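Local coordinates for protein 6-phosphogluconate dehydrogenase, NAD-binding (Mycolicibacterium smegmatis MC2 155, PDB 6SMT) that reduces imines with S-enantioselectivity, binding NADPH as cofactor in a homodimer of the kind found among imine reductases, at residues G118-D123 and F149-G154; A226-D231 and D282-R287. One frame throughout, in Å; residues are numbered along the deposited sequence.

Interaction 1 of 2, residues G118-D123 and F149-G154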
ATOM      1  N   GLY B 118     -40.416   8.253  -7.698  1.00 22.36           N
ATOM      2  CA  GLY B 118     -41.085   6.989  -7.424  1.00 21.13           C
ATOM      3  C   GLY B 118     -40.250   5.792  -7.798  1.00 22.02           C
ATOM      4  O   GLY B 118     -40.754   4.690  -7.818  1.00 22.03           O
ATOM      5  N   GLY B 119     -38.924   6.000  -7.849  1.00 20.53           N
ATOM      6  CA  GLY B 119     -37.993   4.852  -7.958  1.00 19.52           C
ATOM      7  C   GLY B 119     -37.510   4.404  -6.589  1.00 18.46           C
ATOM      8  O   GLY B 119     -37.779   5.060  -5.540  1.00 18.86           O
ATOM      9  N   ARG B 120     -36.752   3.317  -6.592  0.56 17.73           N
ATOM     10  CA  ARG B 120     -36.077   2.658  -5.433  0.56 17.12           C
ATOM     11  C   ARG B 120     -34.575   2.850  -5.711  0.56 16.34           C
ATOM     12  O   ARG B 120     -34.223   2.952  -6.918  0.56 15.09           O
ATOM     13  CB  ARG B 120     -36.617   1.220  -5.417  0.56 19.18           C
ATOM     14  CG  ARG B 120     -38.063   1.140  -4.898  0.56 22.33           C
ATOM     15  CD  ARG B 120     -38.561  -0.263  -4.638  0.56 24.28           C
ATOM     16  NE  ARG B 120     -38.508  -1.039  -5.844  0.56 29.41           N
ATOM     17  CZ  ARG B 120     -38.570  -2.359  -5.899  0.56 30.82           C
ATOM     18  NH1 ARG B 120     -38.642  -3.046  -4.783  0.56 32.04           N
ATOM     19  NH2 ARG B 120     -38.547  -2.975  -7.063  0.56 35.88           N
ATOM     20  N   TYR B 121     -33.763   2.978  -4.666  1.00 16.55           N
ATOM     21  CA  TYR B 121     -32.316   3.199  -4.892  1.00 14.34           C
ATOM     22  C   TYR B 121     -31.507   2.317  -3.996  1.00 14.63           C
ATOM     23  O   TYR B 121     -31.770   2.236  -2.791  1.00 15.27           O
ATOM     24  CB  TYR B 121     -31.960   4.667  -4.615  1.00 14.68           C
ATOM     25  CG  TYR B 121     -30.529   5.023  -4.927  1.00 14.06           C
ATOM     26  CD1 TYR B 121     -30.094   5.163  -6.218  1.00 14.42           C
ATOM     27  CD2 TYR B 121     -29.633   5.237  -3.931  1.00 15.08           C
ATOM     28  CE1 TYR B 121     -28.806   5.519  -6.499  1.00 14.71           C
ATOM     29  CE2 TYR B 121     -28.335   5.633  -4.186  1.00 14.43           C
ATOM     30  CZ  TYR B 121     -27.883   5.705  -5.486  1.00 13.87           C
ATOM     31  OH  TYR B 121     -26.592   6.081  -5.792  1.00 15.07           O
ATOM     32  N   LEU B 122     -30.457   1.727  -4.554  1.00 13.15           N
ATOM     33  CA  LEU B 122     -29.333   1.196  -3.759  1.00 13.64           C
ATOM     34  C   LEU B 122     -28.115   2.000  -4.151  1.00 13.58           C
ATOM     35  O   LEU B 122     -27.952   2.321  -5.342  1.00 13.49           O
ATOM     36  CB  LEU B 122     -29.033  -0.283  -3.963  1.00 14.84           C
ATOM     37  CG  LEU B 122     -30.145  -1.198  -3.576  1.00 16.50           C
ATOM     38  CD1 LEU B 122     -29.815  -2.623  -4.057  1.00 17.58           C
ATOM     39  CD2 LEU B 122     -30.347  -1.191  -2.080  1.00 18.04           C
ATOM     40  N   ASP B 123     -27.182   2.253  -3.253  1.00 13.90           N
ATOM     41  CA  ASP B 123     -25.865   2.792  -3.611  1.00 14.60           C
ATOM     42  C   ASP B 123     -24.864   1.660  -3.573  1.00 14.66           C
ATOM     43  O   ASP B 123     -24.946   0.776  -2.695  1.00 15.66           O
ATOM     44  CB  ASP B 123     -25.411   3.881  -2.627  1.00 14.60           C
ATOM     45  CG  ASP B 123     -24.285   4.703  -3.282  1.00 16.27           C
ATOM     46  OD1 ASP B 123     -24.541   5.266  -4.393  1.00 15.97           O
ATOM     47  OD2 ASP B 123     -23.098   4.677  -2.762  1.00 15.90           O
ATOM     48  N   PHE B 149     -31.904  -4.919  -1.859  1.00 16.19           N
ATOM     49  CA  PHE B 149     -30.706  -5.678  -2.191  1.00 15.84           C
ATOM     50  C   PHE B 149     -31.074  -7.156  -2.458  1.00 16.40           C
ATOM     51  O   PHE B 149     -30.645  -7.724  -3.421  1.00 17.13           O
ATOM     52  CB  PHE B 149     -29.686  -5.528  -1.076  1.00 17.02           C
ATOM     53  CG  PHE B 149     -28.508  -6.432  -1.247  1.00 16.75           C
ATOM     54  CD1 PHE B 149     -27.473  -6.129  -2.127  1.00 18.10           C
ATOM     55  CD2 PHE B 149     -28.398  -7.564  -0.481  1.00 18.14           C
ATOM     56  CE1 PHE B 149     -26.397  -6.987  -2.286  1.00 18.20           C
ATOM     57  CE2 PHE B 149     -27.329  -8.398  -0.591  1.00 18.11           C
ATOM     58  CZ  PHE B 149     -26.346  -8.140  -1.529  1.00 18.24           C
ATOM     59  N   ASP B 150     -31.859  -7.732  -1.564  1.00 18.00           N
ATOM     60  CA  ASP B 150     -32.205  -9.161  -1.725  1.00 19.77           C
ATOM     61  C   ASP B 150     -32.982  -9.387  -3.031  1.00 18.63           C
ATOM     62  O   ASP B 150     -32.758 -10.444  -3.674  1.00 20.59           O
ATOM     63  CB  ASP B 150     -33.020  -9.623  -0.511  1.00 22.44           C
ATOM     64  CG  ASP B 150     -32.212  -9.564   0.769  1.00 26.05           C
ATOM     65  OD1 ASP B 150     -30.962  -9.719   0.762  1.00 30.75           O
ATOM     66  OD2 ASP B 150     -32.858  -9.482   1.818  1.00 34.82           O
ATOM     67  N   GLU B 151     -33.849  -8.490  -3.405  1.00 19.20           N
ATOM     68  CA  GLU B 151     -34.681  -8.544  -4.641  1.00 20.91           C
ATOM     69  C   GLU B 151     -33.778  -8.672  -5.859  1.00 20.58           C
ATOM     70  O   GLU B 151     -34.129  -9.392  -6.826  1.00 23.34           O
ATOM     71  CB  GLU B 151     -35.613  -7.355  -4.763  1.00 23.97           C
ATOM     72  CG  GLU B 151     -36.356  -7.240  -6.083  1.00 30.50           C
ATOM     73  CD  GLU B 151     -37.358  -6.091  -6.152  1.00 40.17           C
ATOM     74  OE1 GLU B 151     -37.662  -5.478  -5.076  1.00 45.10           O
ATOM     75  OE2 GLU B 151     -37.826  -5.828  -7.272  1.00 48.18           O
ATOM     76  N   HIS B 152     -32.630  -7.963  -5.888  1.00 18.39           N
ATOM     77  CA  HIS B 152     -31.774  -7.814  -7.091  1.00 18.54           C
ATOM     78  C   HIS B 152     -30.487  -8.636  -6.991  1.00 18.76           C
ATOM     79  O   HIS B 152     -29.767  -8.673  -7.943  1.00 18.56           O
ATOM     80  CB  HIS B 152     -31.443  -6.326  -7.319  1.00 18.37           C
ATOM     81  CG  HIS B 152     -32.692  -5.598  -7.649  1.00 19.43           C
ATOM     82  ND1 HIS B 152     -33.379  -5.861  -8.866  1.00 19.99           N
ATOM     83  CD2 HIS B 152     -33.421  -4.659  -6.986  1.00 21.16           C
ATOM     84  CE1 HIS B 152     -34.504  -5.118  -8.849  1.00 23.00           C
ATOM     85  NE2 HIS B 152     -34.513  -4.356  -7.744  1.00 23.49           N
ATOM     86  N   ARG B 153     -30.233  -9.303  -5.885  1.00 20.81           N
ATOM     87  CA  ARG B 153     -28.948  -9.995  -5.582  1.00 24.81           C
ATOM     88  C   ARG B 153     -28.724 -11.056  -6.637  1.00 22.91           C
ATOM     89  O   ARG B 153     -27.566 -11.243  -6.970  1.00 23.11           O
ATOM     90  CB  ARG B 153     -29.067 -10.650  -4.182  1.00 30.02           C
ATOM     91  CG  ARG B 153     -27.794 -11.322  -3.706  1.00 39.10           C
ATOM     92  CD  ARG B 153     -27.986 -12.152  -2.455  1.00 43.07           C
ATOM     93  NE  ARG B 153     -26.818 -11.981  -1.594  1.00 45.32           N
ATOM     94  CZ  ARG B 153     -25.573 -12.315  -1.931  1.00 50.88           C
ATOM     95  NH1 ARG B 153     -25.325 -12.915  -3.073  1.00 55.50           N
ATOM     96  NH2 ARG B 153     -24.562 -12.071  -1.108  1.00 60.50           N
ATOM     97  N   GLY B 154     -29.748 -11.696  -7.179  1.00 26.01           N
ATOM     98  CA  GLY B 154     -29.577 -12.785  -8.162  1.00 25.67           C
ATOM     99  C   GLY B 154     -29.004 -12.276  -9.478  1.00 25.90           C
ATOM    100  O   GLY B 154     -28.110 -12.916 -10.043  1.00 26.68           O
TER
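Arg-120, at the start of strand 120-126, reaches across to Glu-151 on helix 146-156. From CB the chain runs out through CG and CD, the side chain packing on Thr-95 of the neighbouring strand and Leu-148 of the helix, then bends at chi3 (-59°), which brings the NH1/NH2 edge of the guanidinium to the carboxylate. NE takes no part in the grip. In the conformer modelled here, one of two, the terminal nitrogens bind end-on, one to each oxygen: NH1 of Arg-120 lies 2.6 Å from OE1 of Glu-151, and NH2 of Arg-120 stands 3.0 Å from OE2 of Glu-151. Both oxygens are met on their syn sides, but the two planes are turned 45° apart, a twisted bidentate salt bridge at the solvent-exposed margin. Further in, NE2 of His-152 is bonded to Thr-95. Deeper still, Leu-122 pushes CD1 against the helix backbone, 3.7 Å from CA of Phe-149, whose ring turns off toward Phe-142 and Trp-164. The short axes of 120-123 and 149-154 lie 72° apart. Helix 146-156 joins the parallel neighbours 139-143 and 161-164 as a beta-alpha-beta crossover of the Rossmann-type NADPH-binding domain, and packs on the face of strand 120-126.

Interaction 2 of 2, residues A226-D231 and D282-R287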
ATOM      1  N   ALA B 226      -4.673  -2.678  13.128  1.00 15.20           N
ATOM      2  CA  ALA B 226      -6.104  -2.540  13.426  1.00 15.19           C
ATOM      3  C   ALA B 226      -6.483  -3.033  14.813  1.00 17.22           C
ATOM      4  O   ALA B 226      -7.203  -2.363  15.507  1.00 18.57           O
ATOM      5  CB  ALA B 226      -6.906  -3.259  12.388  1.00 15.93           C
ATOM      6  N   GLN B 227      -5.902  -4.172  15.228  1.00 16.97           N
ATOM      7  CA  GLN B 227      -6.190  -4.699  16.581  1.00 19.15           C
ATOM      8  C   GLN B 227      -5.637  -3.753  17.631  1.00 19.30           C
ATOM      9  O   GLN B 227      -6.304  -3.498  18.628  1.00 19.28           O
ATOM     10  CB  GLN B 227      -5.678  -6.117  16.679  1.00 21.85           C
ATOM     11  CG  GLN B 227      -6.130  -6.752  18.020  1.00 26.55           C
ATOM     12  CD  GLN B 227      -7.620  -7.027  18.008  1.00 32.99           C
ATOM     13  OE1 GLN B 227      -8.083  -7.638  17.044  1.00 37.39           O
ATOM     14  NE2 GLN B 227      -8.383  -6.489  18.982  1.00 32.89           N
ATOM     15  N   ARG B 228      -4.432  -3.246  17.440  1.00 16.62           N
ATOM     16  CA  ARG B 228      -3.821  -2.325  18.395  1.00 17.31           C
ATOM     17  C   ARG B 228      -4.600  -1.037  18.490  1.00 18.22           C
ATOM     18  O   ARG B 228      -4.741  -0.493  19.582  1.00 19.00           O
ATOM     19  CB  ARG B 228      -2.368  -2.083  17.987  1.00 16.27           C
ATOM     20  CG  ARG B 228      -1.437  -3.251  18.238  1.00 16.39           C
ATOM     21  CD  ARG B 228      -0.027  -2.938  17.827  1.00 16.90           C
ATOM     22  NE  ARG B 228       1.052  -3.815  18.302  1.00 17.57           N
ATOM     23  CZ  ARG B 228       1.691  -3.650  19.474  1.00 18.85           C
ATOM     24  NH1 ARG B 228       1.245  -2.771  20.366  1.00 18.90           N
ATOM     25  NH2 ARG B 228       2.770  -4.383  19.715  1.00 20.15           N
ATOM     26  N   VAL B 229      -5.056  -0.544  17.375  1.00 17.87           N
ATOM     27  CA  VAL B 229      -5.894   0.679  17.388  1.00 19.84           C
ATOM     28  C   VAL B 229      -7.189   0.428  18.138  1.00 21.93           C
ATOM     29  O   VAL B 229      -7.553   1.245  19.038  1.00 24.11           O
ATOM     30  CB  VAL B 229      -6.111   1.147  15.957  1.00 19.16           C
ATOM     31  CG1 VAL B 229      -7.187   2.207  15.916  1.00 21.37           C
ATOM     32  CG2 VAL B 229      -4.867   1.672  15.331  1.00 19.88           C
ATOM     33  N   GLU B 230      -7.823  -0.718  17.919  1.00 22.52           N
ATOM     34  CA  GLU B 230      -9.072  -1.026  18.663  1.00 25.95           C
ATOM     35  C   GLU B 230      -8.862  -1.209  20.144  1.00 27.34           C
ATOM     36  O   GLU B 230      -9.728  -0.765  20.905  1.00 28.03           O
ATOM     37  CB  GLU B 230      -9.650  -2.323  18.142  1.00 29.50           C
ATOM     38  CG  GLU B 230     -10.625  -1.973  17.087  1.00 34.81           C
ATOM     39  CD  GLU B 230     -11.471  -3.102  16.498  1.00 38.68           C
ATOM     40  OE1 GLU B 230     -11.226  -4.319  16.827  1.00 47.01           O
ATOM     41  OE2 GLU B 230     -12.362  -2.765  15.760  1.00 31.90           O
ATOM     42  N   ASP B 231      -7.756  -1.819  20.541  1.00 23.44           N
ATOM     43  CA  ASP B 231      -7.376  -2.162  21.919  1.00 24.81           C
ATOM     44  C   ASP B 231      -6.758  -0.932  22.581  1.00 25.53           C
ATOM     45  O   ASP B 231      -6.600  -0.957  23.802  1.00 27.39           O
ATOM     46  CB  ASP B 231      -6.414  -3.361  21.984  1.00 25.87           C
ATOM     47  CG  ASP B 231      -6.999  -4.694  21.562  1.00 27.39           C
ATOM     48  OD1 ASP B 231      -8.216  -4.758  21.590  1.00 33.25           O
ATOM     49  OD2 ASP B 231      -6.225  -5.658  21.311  1.00 29.06           O
ATOM     50  N   ASP B 282       8.824   5.061  21.691  1.00 16.74           N
ATOM     51  CA  ASP B 282       9.048   3.633  21.903  1.00 17.23           C
ATOM     52  C   ASP B 282       7.841   2.823  21.487  1.00 17.10           C
ATOM     53  O   ASP B 282       7.978   1.564  21.478  1.00 18.58           O
ATOM     54  CB  ASP B 282       9.251   3.294  23.389  1.00 22.57           C
ATOM     55  CG  ASP B 282      10.403   3.963  24.059  1.00 30.50           C
ATOM     56  OD1 ASP B 282      11.342   4.330  23.368  1.00 32.79           O
ATOM     57  OD2 ASP B 282      10.317   4.077  25.332  1.00 36.30           O
ATOM     58  N   ASP B 283       6.718   3.429  21.145  1.00 16.11           N
ATOM     59  CA  ASP B 283       5.508   2.669  20.833  1.00 15.38           C
ATOM     60  C   ASP B 283       5.571   2.067  19.413  1.00 14.75           C
ATOM     61  O   ASP B 283       6.469   2.435  18.611  1.00 15.26           O
ATOM     62  CB  ASP B 283       4.290   3.574  20.870  1.00 15.59           C
ATOM     63  CG  ASP B 283       3.786   3.920  22.250  1.00 19.57           C
ATOM     64  OD1 ASP B 283       4.329   3.366  23.203  1.00 21.40           O
ATOM     65  OD2 ASP B 283       2.837   4.713  22.302  1.00 21.24           O
ATOM     66  N   GLU B 284       4.720   1.073  19.199  1.00 15.75           N
ATOM     67  CA  GLU B 284       4.510   0.504  17.860  1.00 16.17           C
ATOM     68  C   GLU B 284       4.010   1.587  16.907  1.00 16.05           C
ATOM     69  O   GLU B 284       3.296   2.538  17.272  1.00 16.02           O
ATOM     70  CB  GLU B 284       3.562  -0.690  18.025  1.00 18.31           C
ATOM     71  CG  GLU B 284       3.369  -1.523  16.768  1.00 19.42           C
ATOM     72  CD  GLU B 284       4.455  -2.433  16.298  1.00 28.07           C
ATOM     73  OE1 GLU B 284       5.395  -2.619  17.016  1.00 25.23           O
ATOM     74  OE2 GLU B 284       4.244  -2.994  15.200  1.00 36.63           O
ATOM     75  N   ILE B 285       4.240   1.355  15.611  1.00 16.13           N
ATOM     76  CA  ILE B 285       3.839   2.275  14.549  1.00 17.04           C
ATOM     77  C   ILE B 285       2.341   2.419  14.447  1.00 16.74           C
ATOM     78  O   ILE B 285       1.865   3.388  13.825  1.00 17.69           O
ATOM     79  CB  ILE B 285       4.624   1.872  13.239  1.00 18.01           C
ATOM     80  CG1 ILE B 285       4.483   0.417  12.897  1.00 21.50           C
ATOM     81  CG2 ILE B 285       6.133   2.203  13.339  1.00 20.06           C
ATOM     82  CD1 ILE B 285       3.132   0.111  12.397  1.00 22.19           C
ATOM     83  N   SER B 286       1.511   1.604  15.105  1.00 16.91           N
ATOM     84  CA  SER B 286       0.063   1.769  15.268  1.00 17.38           C
ATOM     85  C   SER B 286      -0.324   3.098  15.922  1.00 16.86           C
ATOM     86  O   SER B 286      -1.380   3.631  15.708  1.00 17.78           O
ATOM     87  CB  SER B 286      -0.489   0.607  16.050  1.00 19.94           C
ATOM     88  OG  SER B 286       0.224   0.479  17.287  1.00 19.23           O
ATOM     89  N   ARG B 287       0.561   3.718  16.674  1.00 16.10           N
ATOM     90  CA  ARG B 287       0.273   4.994  17.338  1.00 16.06           C
ATOM     91  C   ARG B 287       0.308   6.145  16.361  1.00 15.93           C
ATOM     92  O   ARG B 287      -0.257   7.191  16.665  1.00 18.07           O
ATOM     93  CB  ARG B 287       1.374   5.221  18.370  1.00 17.33           C
ATOM     94  CG  ARG B 287       1.276   6.489  19.182  1.00 19.32           C
ATOM     95  CD  ARG B 287       0.164   6.504  20.139  1.00 19.37           C
ATOM     96  NE  ARG B 287       0.501   5.819  21.358  1.00 20.26           N
ATOM     97  CZ  ARG B 287      -0.235   5.804  22.484  1.00 24.47           C
ATOM     98  NH1 ARG B 287      -1.455   6.338  22.498  1.00 26.68           N
ATOM     99  NH2 ARG B 287       0.254   5.173  23.545  1.00 23.14           N
TER
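The guanidinium of Arg-228 carries Glu-284 on one face: CB of Glu-284 sits over the centre, 3.8 Å above the plane, and CG of Glu-284 comes within 3.6 Å of NE of Arg-228. Round the group, Glu-224 takes NE in a salt bridge, while the carbonyl oxygens of Arg-233 and Ser-235 receive NH1. This is the helical C-terminal domain of the reductive aminase-like family, where the end of helix 204-231 meets the turn that follows helix 263-280. Carboxylate and guanidinium planes are nearly parallel, 7° apart, yet they stack without bonding: OE1 of Glu-284 lies 4.2 Å from NH2 of Arg-228, well out of its plane. In Glu-284, chi1 (-172°) sets CG over the arginine and the chi2 bend (74°) turns the carboxylate into its stacked position, where OE1 takes the amides of Ser-238 and Ala-239. Ser-238 binds NADPH, so this carboxylate is probably a second-shell group of the cofactor site. On the loop side, Arg-287 holds Asp-283 side-on, with NE and NH2 both directed at OD2 close to the guanidinium plane. Ser-286 packs its CB against CB of Arg-228 and bonds through OG to His-234; that same OG lies 3.5 Å from CD of Arg-228.

Interactions 1 and 2 lie in different domains, their centres about 39 Å apart, and share no helix or strand. Both are largely buried, but interaction 1 grades from an apolar interior to an ion pair at its solvent-exposed margin, whereas interaction 2 keeps its charged groups inside. The chemistry follows. In 118-123 with 149-154, opposite charges bond directly where helix meets sheet. In 226-231 with 282-287, arginine and glutamate merely stack, each bonded to the loop that follows helix 204-231. Interaction 1 is plain packing away from the annotated sites; interaction 2 has bound NADPH about 7 Å from the Glu-284 side chain, touches 2-ethylhexanol through Ile-285 and packs on the second subunit.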